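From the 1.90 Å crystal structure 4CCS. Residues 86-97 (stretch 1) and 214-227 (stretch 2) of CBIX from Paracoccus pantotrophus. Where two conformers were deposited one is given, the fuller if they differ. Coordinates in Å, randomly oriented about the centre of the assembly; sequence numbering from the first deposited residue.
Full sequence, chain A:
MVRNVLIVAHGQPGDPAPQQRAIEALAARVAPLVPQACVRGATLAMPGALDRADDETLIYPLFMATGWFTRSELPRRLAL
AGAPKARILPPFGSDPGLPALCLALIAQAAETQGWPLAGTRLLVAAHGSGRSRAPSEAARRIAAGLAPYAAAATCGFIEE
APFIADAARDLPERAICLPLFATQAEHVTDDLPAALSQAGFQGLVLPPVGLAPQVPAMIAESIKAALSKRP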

# COMPACT_ATOMS: atom_id res chain seq x y z
N ALA A 86 0.95 8.82 21.38
CA ALA A 86 0.87 7.58 20.61
C ALA A 86 1.91 7.61 19.48
O ALA A 86 1.98 8.58 18.71
N ARG A 87 2.76 6.58 19.44
CA ARG A 87 3.85 6.45 18.49
C ARG A 87 3.37 5.99 17.12
O ARG A 87 2.71 4.96 17.01
N ILE A 88 3.75 6.74 16.07
CA ILE A 88 3.40 6.40 14.68
C ILE A 88 4.60 5.72 14.02
O ILE A 88 5.67 6.32 13.88
N LEU A 89 4.41 4.47 13.62
CA LEU A 89 5.45 3.68 12.96
C LEU A 89 5.65 4.12 11.49
O LEU A 89 4.78 4.85 10.98
N PRO A 90 6.76 3.68 10.82
CA PRO A 90 6.93 3.98 9.39
C PRO A 90 5.75 3.37 8.61
O PRO A 90 5.29 2.28 8.97
N PRO A 91 5.25 4.07 7.59
CA PRO A 91 4.09 3.58 6.84
C PRO A 91 4.36 2.36 5.96
O PRO A 91 5.51 2.07 5.62
N PHE A 92 3.27 1.67 5.55
CA PHE A 92 3.25 0.52 4.64
C PHE A 92 4.17 0.75 3.42
O PHE A 92 4.94 -0.15 3.06
N GLY A 93 4.09 1.94 2.80
CA GLY A 93 4.89 2.25 1.60
C GLY A 93 6.41 2.22 1.83
O GLY A 93 7.15 1.91 0.90
N SER A 94 6.85 2.54 3.06
CA SER A 94 8.28 2.56 3.41
C SER A 94 8.71 1.28 4.13
O SER A 94 9.85 1.20 4.60
N ASP A 95 7.82 0.28 4.20
CA ASP A 95 8.15 -0.98 4.86
C ASP A 95 9.35 -1.67 4.19
O ASP A 95 9.37 -1.78 2.97
N PRO A 96 10.38 -2.09 4.99
CA PRO A 96 11.57 -2.73 4.39
C PRO A 96 11.25 -3.95 3.53
O PRO A 96 11.98 -4.21 2.59
N GLY A 97 10.15 -4.67 3.83
CA GLY A 97 9.78 -5.88 3.08
C GLY A 97 8.97 -5.64 1.80
O GLY A 97 8.73 -6.59 1.07
N GLN A 214 1.51 -12.33 1.93
CA GLN A 214 2.65 -12.04 2.82
C GLN A 214 2.54 -10.71 3.56
O GLN A 214 3.41 -10.42 4.37
N VAL A 215 1.51 -9.88 3.27
CA VAL A 215 1.38 -8.58 3.94
C VAL A 215 1.24 -8.71 5.48
O VAL A 215 1.96 -7.99 6.17
N PRO A 216 0.36 -9.60 6.03
CA PRO A 216 0.29 -9.70 7.50
C PRO A 216 1.66 -9.96 8.18
O PRO A 216 1.98 -9.29 9.15
N ALA A 217 2.49 -10.86 7.61
CA ALA A 217 3.82 -11.18 8.16
C ALA A 217 4.75 -9.98 8.08
O ALA A 217 5.47 -9.70 9.03
N MET A 218 4.66 -9.20 6.98
CA MET A 218 5.44 -7.98 6.78
C MET A 218 5.09 -6.95 7.86
O MET A 218 5.99 -6.39 8.49
N ILE A 219 3.79 -6.70 8.11
CA ILE A 219 3.33 -5.75 9.13
C ILE A 219 3.78 -6.24 10.53
O ILE A 219 4.29 -5.44 11.32
N ALA A 220 3.59 -7.53 10.81
CA ALA A 220 3.99 -8.14 12.09
C ALA A 220 5.49 -7.88 12.39
O ALA A 220 5.83 -7.50 13.52
N GLU A 221 6.37 -8.04 11.37
CA GLU A 221 7.81 -7.83 11.55
C GLU A 221 8.14 -6.39 11.85
O GLU A 221 8.99 -6.14 12.69
N SER A 222 7.39 -5.44 11.24
CA SER A 222 7.56 -4.02 11.50
C SER A 222 7.08 -3.63 12.91
O SER A 222 7.70 -2.76 13.53
N ILE A 223 6.02 -4.27 13.43
CA ILE A 223 5.50 -4.04 14.79
C ILE A 223 6.54 -4.59 15.81
O ILE A 223 6.96 -3.85 16.71
N LYS A 224 6.94 -5.87 15.66
CA LYS A 224 7.92 -6.57 16.51
C LYS A 224 9.23 -5.78 16.65
O LYS A 224 9.76 -5.70 17.75
N ALA A 225 9.70 -5.17 15.54
CA ALA A 225 10.92 -4.35 15.50
C ALA A 225 10.78 -3.05 16.30
O ALA A 225 11.79 -2.51 16.77
N ALA A 226 9.55 -2.52 16.43
CA ALA A 226 9.28 -1.28 17.17
C ALA A 226 8.99 -1.49 18.66
O ALA A 226 8.91 -0.52 19.42
N LEU A 227 8.84 -2.76 19.09
CA LEU A 227 8.59 -3.11 20.50
C LEU A 227 9.91 -3.32 21.25
O LEU A 227 10.93 -3.61 20.63

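The contact joins an extended segment, strand then loop then a short 3-10 turn, to one face of a helix, and buries 487 Å² over both sides. From the helix, Met 218, Ser 222 and Ala 226 direct CA-to-CB toward the segment; their spacing of four residues sets them along a single stripe. Arg 87, Leu 89 and Asp 95 point back toward them.

The polar centre is Asp 95, chi1 t, a buried carboxylate whose two oxygens are both supplied with donors. Ser 222, chi1 m, donates from OG to Asp 95 OD2 at 2.6 Å, a short bond across the contact, and OD2 has a further hydrogen-bond partner elsewhere in the structure. OD1 takes one donor from its own stretch: Gly 97 N donates to Asp 95 OD1 at 3.1 Å and a nearly straight 165°, capping the turn that leads into a helix. A water completes the set, donating to Asp 95 OD1 and to Met 218 O, each 2.7 Å from the water oxygen. It thus ties the carboxylate to Met 218 O, which also accepts from Ser 222 N at 3.2 Å. The lesson to read here is that the buried acid is not left unpaired: the cap amide and a water serve OD1, while the helix serine and a partner elsewhere in the structure serve OD2.

Met 218, t, t, p along its chain, gives up the largest area, 90 Å². Its CG lies 3.2 Å from Asp 95 OD1, while SD comes within 3.7 Å of Gly 97 C. Here glycine matters: an ideal CB on Gly 97 would point toward the helix and sit only 3.2 Å from Met 218 CG, a tight fit. The methionine's terminal CE reaches Phe 92 CE1 at 3.5 Å, oblique to the ring. Phe 92, chi1 t, leaves its backbone sideways, but its end comes nearer the helix, and Val 215 CG1 meets the ring edge, 3.9 Å from Phe 92 CE1.

Farther along the helix the packing is apolar again. Leu 89, m and t, places CD2 3.5 Å from Ala 226 CB and CD1 4.4 Å from Ile 223 CG1, although Ile 223 itself points away. Ala 226 also lies over one face of the Arg 87 guanidinium, with Ala 226 CB 3.9 Å from Arg 87 NH2. Arg 87 runs out fully extended, chi1 to chi3 all t, and its NH1 donates to Ala 226 O at 2.8 Å. That bond is weak, bent to 121°, so this exposed end adds a modest polar tether to a carbonyl near the end of the stretch.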

# COMPACT_ATOMS: atom_id res chain seq x y z
CB ALA A 86 -0.54 7.39 20.04
CB ARG A 87 4.91 5.49 19.06
CG ARG A 87 6.20 5.39 18.26
CD ARG A 87 7.16 4.42 18.92
NE ARG A 87 8.25 4.04 18.03
CZ ARG A 87 9.09 3.03 18.26
NH1 ARG A 87 8.96 2.29 19.36
NH2 ARG A 87 10.05 2.75 17.39
CB ILE A 88 2.89 7.64 13.89
CG1 ILE A 88 1.67 8.29 14.58
CG2 ILE A 88 2.56 7.24 12.43
CD1 ILE A 88 1.40 9.73 14.19
CB LEU A 89 5.11 2.18 13.03
CG LEU A 89 4.81 1.56 14.40
CD1 LEU A 89 4.66 0.07 14.30
CD2 LEU A 89 5.85 1.96 15.45
CB PRO A 90 8.25 3.29 9.04
CG PRO A 90 9.04 3.40 10.29
CD PRO A 90 8.05 3.26 11.42
CB PRO A 91 3.68 4.80 6.02
CG PRO A 91 4.95 5.52 5.78
CD PRO A 91 5.71 5.38 7.07
CB PHE A 92 1.80 0.25 4.17
CG PHE A 92 1.64 -0.84 3.13
CD1 PHE A 92 1.48 -2.17 3.51
CD2 PHE A 92 1.66 -0.54 1.77
CE1 PHE A 92 1.34 -3.18 2.54
CE2 PHE A 92 1.54 -1.55 0.81
CZ PHE A 92 1.38 -2.86 1.20
CB SER A 94 8.60 3.79 4.25
OG SER A 94 8.01 3.69 5.53
CB ASP A 95 6.94 -1.91 4.91
CG ASP A 95 7.09 -2.98 5.96
OD1 ASP A 95 7.96 -3.85 5.79
OD2 ASP A 95 6.30 -2.96 6.96
CB PRO A 96 12.44 -3.11 5.61
CG PRO A 96 11.66 -2.68 6.84
CD PRO A 96 10.64 -1.69 6.39
CB GLN A 214 3.99 -12.12 2.07
CG GLN A 214 4.25 -13.46 1.39
CD GLN A 214 3.62 -13.60 0.02
OE1 GLN A 214 2.87 -12.74 -0.47
NE2 GLN A 214 3.85 -14.74 -0.63
CB VAL A 215 0.26 -7.69 3.30
CG1 VAL A 215 -0.04 -6.47 4.18
CG2 VAL A 215 0.65 -7.26 1.89
CB PRO A 216 -0.72 -10.82 7.74
CG PRO A 216 -1.59 -10.78 6.54
CD PRO A 216 -0.67 -10.44 5.40
CB ALA A 217 4.42 -12.38 7.44
CB MET A 218 5.20 -7.44 5.35
CG MET A 218 6.04 -6.24 5.02
SD MET A 218 5.65 -5.47 3.41
CE MET A 218 4.31 -4.41 3.91
CB ILE A 219 1.80 -5.51 9.05
CG1 ILE A 219 1.40 -4.97 7.65
CG2 ILE A 219 1.32 -4.58 10.18
CD1 ILE A 219 -0.16 -4.72 7.44
CB ALA A 220 3.72 -9.63 12.06
CB GLU A 221 8.66 -8.39 10.38
CG GLU A 221 8.52 -9.90 10.18
CD GLU A 221 8.86 -10.81 11.36
OE1 GLU A 221 9.67 -10.41 12.22
OE2 GLU A 221 8.34 -11.95 11.39
CB SER A 222 6.88 -3.19 10.42
OG SER A 222 7.62 -3.36 9.22
CB ILE A 223 4.10 -4.69 15.01
CG1 ILE A 223 3.00 -3.99 14.14
CG2 ILE A 223 3.72 -4.65 16.50
CD1 ILE A 223 1.73 -4.83 13.96
CB LYS A 224 8.21 -7.97 15.95
CG LYS A 224 7.14 -9.01 16.28
CD LYS A 224 7.59 -10.43 15.95
CE LYS A 224 7.16 -10.90 14.58
NZ LYS A 224 7.52 -12.33 14.35
CB ALA A 225 11.28 -4.03 14.05
CB ALA A 226 8.15 -0.51 16.51
CB LEU A 227 7.72 -4.38 20.61
CG LEU A 227 6.32 -4.35 20.00
CD1 LEU A 227 5.84 -5.74 19.69
CD2 LEU A 227 5.32 -3.63 20.90
O HOH W 1 8.45 -5.92 7.45